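Local coordinates for molybdate-binding protein MolA (Haemophilus influenzae, PDB 3PSH) that binds molybdate and tungstate, but not sulfate or phosphate, in the periplasm and serves a low-affinity ABC transporter that imports molybdate, at residues M188-L193 against L239-Y244; G194-G199 against K220-V225. One frame throughout, in Å; residues are numbered along the deposited sequence.

Contact 1 of 2, residues M188-L193 against L239-Y244; sequences MANPDL and LVQDRY. With MOO (molybdate ion), chain B.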
# COMPACT_ATOMS: atom_id res chain seq x y z
N MET A 188 -10.51 -6.73 8.08
CA MET A 188 -9.91 -6.93 6.77
C MET A 188 -9.62 -8.44 6.56
O MET A 188 -8.76 -8.99 7.20
CB MET A 188 -8.64 -6.02 6.69
CG MET A 188 -7.84 -6.28 5.50
SD MET A 188 -8.69 -6.14 3.91
CE MET A 188 -9.12 -4.59 3.94
N ALA A 189 -10.31 -9.05 5.64
CA ALA A 189 -10.12 -10.52 5.40
C ALA A 189 -9.24 -10.72 4.13
O ALA A 189 -9.64 -10.40 3.03
CB ALA A 189 -11.53 -11.18 5.21
N ASN A 190 -8.00 -11.14 4.36
CA ASN A 190 -7.06 -11.56 3.32
C ASN A 190 -7.14 -13.09 3.14
O ASN A 190 -7.76 -13.78 3.98
CB ASN A 190 -5.63 -11.08 3.67
CG ASN A 190 -5.36 -9.71 3.14
OD1 ASN A 190 -6.10 -8.78 3.38
ND2 ASN A 190 -4.27 -9.59 2.36
N PRO A 191 -6.55 -13.62 2.06
CA PRO A 191 -6.62 -15.08 1.76
C PRO A 191 -6.15 -15.91 2.91
O PRO A 191 -5.37 -15.47 3.81
CB PRO A 191 -5.67 -15.21 0.56
CG PRO A 191 -5.90 -13.94 -0.17
CD PRO A 191 -5.89 -12.89 0.97
N ASP A 192 -6.72 -17.11 3.01
CA ASP A 192 -6.23 -18.05 4.03
C ASP A 192 -6.21 -17.55 5.51
O ASP A 192 -5.17 -17.68 6.15
CB ASP A 192 -4.84 -18.55 3.58
CG ASP A 192 -4.92 -19.23 2.24
OD1 ASP A 192 -5.83 -20.09 2.07
OD2 ASP A 192 -4.15 -18.86 1.32
N LEU A 193 -7.30 -16.92 5.98
CA LEU A 193 -7.47 -16.35 7.33
C LEU A 193 -6.34 -15.38 7.73
O LEU A 193 -5.99 -15.25 8.90
CB LEU A 193 -7.75 -17.39 8.42
CG LEU A 193 -9.26 -17.63 8.64
CD1 LEU A 193 -9.26 -19.06 9.29
CD2 LEU A 193 -9.82 -16.60 9.59
N LEU A 239 -14.14 -6.20 5.00
CA LEU A 239 -13.59 -5.61 3.79
C LEU A 239 -12.61 -6.62 3.21
O LEU A 239 -12.00 -7.42 3.98
CB LEU A 239 -12.88 -4.26 4.08
CG LEU A 239 -13.92 -3.22 4.71
CD1 LEU A 239 -13.16 -2.04 5.09
CD2 LEU A 239 -15.03 -2.81 3.60
N VAL A 240 -12.60 -6.62 1.87
CA VAL A 240 -11.69 -7.46 1.11
C VAL A 240 -10.93 -6.55 0.13
O VAL A 240 -11.46 -5.65 -0.46
CB VAL A 240 -12.41 -8.60 0.36
CG1 VAL A 240 -11.47 -9.43 -0.56
CG2 VAL A 240 -13.04 -9.60 1.39
N GLN A 241 -9.63 -6.81 0.03
CA GLN A 241 -8.79 -6.04 -0.91
C GLN A 241 -9.11 -6.41 -2.33
O GLN A 241 -9.24 -7.64 -2.57
CB GLN A 241 -7.31 -6.39 -0.61
CG GLN A 241 -6.87 -5.83 0.79
CD GLN A 241 -5.43 -6.20 1.23
OE1 GLN A 241 -4.74 -7.08 0.60
NE2 GLN A 241 -4.96 -5.52 2.29
N ASP A 242 -9.13 -5.42 -3.23
CA ASP A 242 -9.48 -5.63 -4.65
C ASP A 242 -8.58 -6.67 -5.33
O ASP A 242 -9.06 -7.44 -6.22
CB ASP A 242 -9.38 -4.33 -5.44
CG ASP A 242 -9.91 -4.47 -6.86
OD1 ASP A 242 -11.10 -4.91 -7.00
OD2 ASP A 242 -9.19 -4.11 -7.80
N ARG A 243 -7.32 -6.75 -4.88
CA ARG A 243 -6.41 -7.78 -5.52
C ARG A 243 -6.72 -9.23 -5.17
O ARG A 243 -6.14 -10.13 -5.79
CB ARG A 243 -4.95 -7.52 -5.18
CG ARG A 243 -4.71 -7.45 -3.63
CD ARG A 243 -3.20 -7.03 -3.31
NE ARG A 243 -3.12 -6.93 -1.83
CZ ARG A 243 -2.01 -6.50 -1.16
NH1 ARG A 243 -0.89 -6.25 -1.90
NH2 ARG A 243 -1.95 -6.42 0.18
N TYR A 244 -7.59 -9.44 -4.15
CA TYR A 244 -8.01 -10.77 -3.73
C TYR A 244 -9.52 -10.98 -3.79
O TYR A 244 -10.14 -11.36 -2.82
CB TYR A 244 -7.48 -11.02 -2.34
CG TYR A 244 -5.96 -10.97 -2.23
CD1 TYR A 244 -5.13 -11.63 -3.17
CD2 TYR A 244 -5.31 -10.22 -1.21
CE1 TYR A 244 -3.72 -11.57 -3.06
CE2 TYR A 244 -3.85 -10.26 -1.05
CZ TYR A 244 -3.10 -10.89 -2.01
OH TYR A 244 -1.70 -10.92 -1.96
MO MOO B . 1.05 -4.73 1.76
O1 MOO B . -0.43 -5.14 2.49
O2 MOO B . 2.38 -5.41 2.62
O3 MOO B . 1.24 -3.04 1.75
O4 MOO B . 0.90 -5.17 0.13
O HOH W 1 -8.28 -9.02 1.24

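Contact 2 of 2, residues G194-G199 against K220-V225; sequences GTYGSG and KGFKQV. With MOO (molybdate ion), chain B.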
# COMPACT_ATOMS: atom_id res chain seq x y z
N GLY A 194 -5.84 -14.68 6.74
CA GLY A 194 -4.79 -13.64 7.00
C GLY A 194 -5.52 -12.32 7.36
O GLY A 194 -6.60 -12.01 6.82
N THR A 195 -4.94 -11.55 8.28
CA THR A 195 -5.50 -10.17 8.51
C THR A 195 -4.38 -9.26 8.88
O THR A 195 -3.19 -9.74 9.05
CB THR A 195 -6.65 -10.17 9.55
OG1 THR A 195 -7.31 -8.91 9.48
CG2 THR A 195 -6.09 -10.21 11.00
N TYR A 196 -4.67 -7.99 9.06
CA TYR A 196 -3.63 -7.05 9.58
C TYR A 196 -4.02 -6.56 10.92
O TYR A 196 -5.18 -6.12 11.18
CB TYR A 196 -3.51 -5.79 8.71
CG TYR A 196 -3.13 -6.08 7.27
CD1 TYR A 196 -1.83 -5.80 6.74
CD2 TYR A 196 -4.09 -6.60 6.33
CE1 TYR A 196 -1.53 -6.00 5.31
CE2 TYR A 196 -3.74 -6.87 5.00
CZ TYR A 196 -2.47 -6.62 4.46
OH TYR A 196 -2.22 -6.80 3.13
N GLY A 197 -3.07 -6.56 11.80
CA GLY A 197 -3.31 -6.07 13.08
C GLY A 197 -2.63 -4.69 13.28
O GLY A 197 -2.56 -3.88 12.35
N SER A 198 -2.03 -4.43 14.45
CA SER A 198 -1.39 -3.15 14.75
C SER A 198 -0.12 -2.88 13.86
O SER A 198 0.45 -3.84 13.28
CB SER A 198 -1.00 -2.99 16.26
OG SER A 198 -0.00 -4.03 16.52
N GLY A 199 0.26 -1.60 13.81
CA GLY A 199 1.47 -1.12 13.10
C GLY A 199 1.31 -1.10 11.61
O GLY A 199 2.33 -1.15 10.84
N LYS A 220 -0.45 -8.33 15.95
CA LYS A 220 0.63 -7.45 15.49
C LYS A 220 0.93 -7.65 14.01
O LYS A 220 1.40 -8.73 13.58
CB LYS A 220 1.87 -7.76 16.34
CG LYS A 220 3.02 -6.73 16.10
CD LYS A 220 4.36 -7.40 16.62
CE LYS A 220 5.46 -6.34 16.57
NZ LYS A 220 6.71 -6.70 17.26
N GLY A 221 0.64 -6.59 13.22
CA GLY A 221 0.93 -6.65 11.80
C GLY A 221 0.26 -7.78 11.07
O GLY A 221 -0.94 -8.09 11.31
N PHE A 222 0.90 -8.32 10.05
CA PHE A 222 0.15 -9.16 9.14
C PHE A 222 0.28 -10.59 9.65
O PHE A 222 1.40 -11.14 9.79
CB PHE A 222 0.62 -9.02 7.68
CG PHE A 222 -0.17 -9.95 6.75
CD1 PHE A 222 -1.50 -9.66 6.36
CD2 PHE A 222 0.34 -11.26 6.49
CE1 PHE A 222 -2.25 -10.54 5.63
CE2 PHE A 222 -0.41 -12.16 5.75
CZ PHE A 222 -1.71 -11.81 5.32
N LYS A 223 -0.85 -11.22 10.03
CA LYS A 223 -0.79 -12.58 10.63
C LYS A 223 -1.93 -13.47 10.16
O LYS A 223 -2.99 -12.93 9.77
CB LYS A 223 -0.83 -12.54 12.17
CG LYS A 223 0.38 -11.86 12.84
CD LYS A 223 1.66 -12.68 12.68
CE LYS A 223 2.89 -11.81 13.02
NZ LYS A 223 2.93 -11.03 14.31
N GLN A 224 -1.73 -14.80 10.22
CA GLN A 224 -2.85 -15.75 10.10
C GLN A 224 -3.51 -15.88 11.45
O GLN A 224 -2.81 -16.05 12.49
CB GLN A 224 -2.36 -17.16 9.69
CG GLN A 224 -3.55 -18.12 9.36
CD GLN A 224 -3.15 -19.44 8.71
OE1 GLN A 224 -2.34 -20.19 9.27
NE2 GLN A 224 -3.71 -19.73 7.53
N VAL A 225 -4.84 -15.73 11.46
CA VAL A 225 -5.62 -15.82 12.71
C VAL A 225 -6.50 -17.07 12.59
O VAL A 225 -6.56 -17.71 11.51
CB VAL A 225 -6.41 -14.49 12.92
CG1 VAL A 225 -5.35 -13.28 12.88
CG2 VAL A 225 -7.44 -14.23 11.85
MO MOO B . 1.05 -4.73 1.76
O1 MOO B . -0.43 -5.14 2.49
O2 MOO B . 2.38 -5.41 2.62
O3 MOO B . 1.24 -3.04 1.75
O4 MOO B . 0.90 -5.17 0.13

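Contact 1 of 2, residues M188-L193 against L239-Y244
Gln241 meets Met188 and Asn190 where two parallel strands run out into the loops of the molybdate site. From CB its chain runs extended (chi2 176°). Gln241 CG packs against Met188 SD at 3.6 Å, the side chains crossing at about a right angle. CD lies near Asn190 OD1. At the tip, Gln241 OE1 accepts from Asn190 ND2 at 3.1 Å, with the amide planes 82° apart. Arg243 NE and NH2 grip Gln241 OE1 side-on, each at 2.9 Å. Asn190 ND2 comes from one side of the carbonyl plane, the two arginine nitrogens from the opposite side. NE2 bonds to Tyr196 OH and Ala277 O. This second-shell amide helps hold the guanidinium, which donates to molybdate through Arg243 NH1 (2.9 Å to molybdate O4) and NH2; NH1 also bonds to Gln51 O. A water joins Ala189 O to Gln241 N. Pro191 CG makes a CH-pi contact over one face of the Tyr244 ring; Arg243 CG lies over the opposite face. Ala189 N bonds to Leu239 O at 2.9 Å. The four-stranded parallel sheet runs 211-213, 184-188, 237-240, 268-270. It is one of two, as in the two lobes of periplasmic binding proteins, with the anion between. Helix 247-252 packs on Ala189, Pro191 and Val240.

Contact 2 of 2, residues G194-G199 against K220-V225
Tyr196 and Phe222 form a non-hydrogen-bonded pair in a two-stranded antiparallel ribbon beside the molybdate site. Strands 194-196 and 222-224 form it. Thr195 and Lys223 are a hydrogen-bonded pair, with N to O distances of 2.8 Å from Thr195 N to Lys223 O and 2.9 Å from Lys223 N to Thr195 O. Past the strands, Gly197 N bonds to Gly221 O, and Gly221 N to Ser198 O. Gly194 lies opposite Gln224 in a non-hydrogen-bonded pair. Its lack of a side chain makes room for Phe222, whose CZ is 4.0 Å from Gly194 CA.

The aromatic contact is T-shaped. With CG anti to the backbone N (chi1 178°), the Phe222 ring turns an edge to the Tyr196 face, the planes 65° apart. Phe222 CD1 stands over the centre of that face, 3.7 Å from Tyr196 CZ. On the face of the ribbon that carries Thr195, Thr195 CG2 touches Val225 CG1 at 3.7 Å.

Lys223 NZ bonds back to Lys220 O. Thr195 OG1 bonds to Met188 O. Tyr196 OH donates a hydrogen bond to molybdate O1. Molybdate O1 lies near the plane of the tyrosine ring, at its edge, 2.5 Å from Tyr196 OH.

Overall arrangement
Contact 1 is buried at the C-terminal ends of two inner strands of a parallel sheet. Contact 2 is only partly buried, and Lys220, Phe222 and Gln224 are exposed. Their centres lie 12 Å apart. The chain passes directly from 188-193 into 194-199, so the two contacts share one continuous run. Leu193 O also pairs with Val225 N. Their chemistry differs. In contact 1 buried amides and a guanidinium carry the polar load. In contact 2 backbone bonds and one aromatic pair do most of the work. Both reach the same anion, through Arg243 and Tyr196, while His26, Gln27, Gly279 and Tyr280 supply its other hydrogen bonds.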